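Local atomic coordinates of subclass B3 metallo-beta-lactamase (Sphingobium indicum, PDB entry 7LUU), a protein that probably hydrolyses beta-lactam antibiotics, using two zinc ions bound in its active site. Residues 79-84 / 88-93. Numbering follows the deposited sequence.
Sequences ALIDTG and VLIDGA
Ala79 and Ile90 exchange two backbone hydrogen bonds, as do Ile81 and Val88, which makes residues 79-82 and 88-90 the arms of an antiparallel beta hairpin. The shortest of the four runs from Ile81 N to Val88 O at 2.7 Å and is nearly straight, 162° at the hydrogen. Between these hydrogen-bonded pairs lies the non-hydrogen-bonded pair Leu80 and Leu89, whose side chains share the opposite face from Ala79, Ile81, Val88 and Ile90. From CB outward, Leu89 runs along the carbonyl oxygen of Ala79: CB and CG pass alongside it, and CD1 closes on that oxygen to 3.4 Å. Leu89 CD1 also meets Leu80 CD1 at 3.8 Å, the two side chains slanting across one another. On the other face Ala79 CB rests against Ile90 CB, while the ends of Ile81 and Ile90 approach diagonally, CD1 to CD1, at 4.3 Å. Near the turn, Thr83 CG2 lies anti to its carbonyl carbon and reaches Val88 CG2 at 3.8 Å; its OG1 is hydrogen-bonded within the turn, to Gly86 O and Ala85 N. Asp82 OD1 accepts from Gly84 N, forming an Asx turn. Strand 68-70 flanks the hairpin beside 79-82, and strand 115-119 beside 87-90, where Leu89 also packs on Ile115 and Ile118. Trp207, Trp209 and Phe222 of the second sheet cover the Ile90 face, as expected for the sandwiched sheets of the metallo-beta-lactamase fold.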
# COMPACT_ATOMS: atom_id res chain seq x y z
N ALA A 79 2.06 -5.32 -5.94
CA ALA A 79 3.04 -6.42 -5.96
C ALA A 79 2.33 -7.76 -6.00
O ALA A 79 1.17 -7.88 -5.62
CB ALA A 79 3.94 -6.39 -4.72
N LEU A 80 3.04 -8.79 -6.48
CA LEU A 80 2.53 -10.17 -6.56
C LEU A 80 3.65 -11.07 -6.05
O LEU A 80 4.79 -10.94 -6.49
CB LEU A 80 2.14 -10.55 -8.01
CG LEU A 80 1.73 -12.00 -8.08
CD1 LEU A 80 0.25 -12.09 -7.57
CD2 LEU A 80 1.80 -12.37 -9.58
N ILE A 81 3.34 -11.89 -5.05
CA ILE A 81 4.32 -12.83 -4.48
C ILE A 81 3.85 -14.23 -4.76
O ILE A 81 2.73 -14.60 -4.38
CB ILE A 81 4.47 -12.63 -2.95
CG1 ILE A 81 4.81 -11.17 -2.65
CG2 ILE A 81 5.53 -13.64 -2.35
CD1 ILE A 81 4.69 -10.88 -1.15
N ASP A 82 4.70 -15.03 -5.39
CA ASP A 82 4.42 -16.45 -5.60
C ASP A 82 5.04 -17.24 -4.44
O ASP A 82 6.25 -17.45 -4.40
CB ASP A 82 4.95 -16.89 -6.96
CG ASP A 82 4.82 -18.38 -7.17
OD1 ASP A 82 4.17 -19.02 -6.31
OD2 ASP A 82 5.48 -18.89 -8.15
N THR A 83 4.20 -17.75 -3.53
CA THR A 83 4.72 -18.31 -2.28
C THR A 83 5.03 -19.80 -2.38
O THR A 83 5.61 -20.36 -1.44
CB THR A 83 3.72 -18.13 -1.15
OG1 THR A 83 2.63 -19.05 -1.40
CG2 THR A 83 3.11 -16.67 -1.13
N GLY A 84 4.63 -20.45 -3.45
CA GLY A 84 4.72 -21.89 -3.59
C GLY A 84 3.47 -22.61 -3.14
O GLY A 84 3.29 -23.79 -3.48
N VAL A 88 0.11 -13.97 -3.42
CA VAL A 88 -0.31 -12.84 -2.57
C VAL A 88 -0.18 -11.55 -3.39
O VAL A 88 0.88 -11.30 -3.98
CB VAL A 88 0.62 -12.72 -1.33
CG1 VAL A 88 0.25 -11.55 -0.53
CG2 VAL A 88 0.50 -13.98 -0.46
N LEU A 89 -1.23 -10.74 -3.40
CA LEU A 89 -1.16 -9.39 -4.00
C LEU A 89 -1.00 -8.38 -2.90
O LEU A 89 -1.54 -8.59 -1.81
CB LEU A 89 -2.49 -9.17 -4.72
CG LEU A 89 -2.67 -8.49 -6.03
CD1 LEU A 89 -1.73 -8.83 -7.17
CD2 LEU A 89 -4.10 -8.90 -6.48
N ILE A 90 -0.36 -7.25 -3.19
CA ILE A 90 -0.27 -6.10 -2.31
C ILE A 90 -0.87 -4.92 -3.04
O ILE A 90 -0.36 -4.50 -4.10
CB ILE A 90 1.19 -5.80 -1.90
CG1 ILE A 90 1.73 -7.09 -1.28
CG2 ILE A 90 1.10 -4.64 -0.85
CD1 ILE A 90 3.16 -6.87 -0.57
N ASP A 91 -1.96 -4.40 -2.45
CA ASP A 91 -2.80 -3.28 -2.93
C ASP A 91 -3.55 -3.61 -4.21
O ASP A 91 -3.43 -4.71 -4.81
CB ASP A 91 -1.95 -1.99 -3.04
CG ASP A 91 -1.77 -1.32 -1.68
OD1 ASP A 91 -2.53 -1.63 -0.72
OD2 ASP A 91 -0.90 -0.48 -1.56
N GLY A 92 -4.43 -2.68 -4.57
CA GLY A 92 -5.39 -2.94 -5.66
C GLY A 92 -5.66 -1.74 -6.53
O GLY A 92 -6.57 -1.81 -7.36
N ALA A 93 -4.90 -0.65 -6.40
CA ALA A 93 -5.11 0.56 -7.19
C ALA A 93 -6.60 0.99 -7.18
O ALA A 93 -7.30 0.86 -6.16
CB ALA A 93 -4.53 0.38 -8.62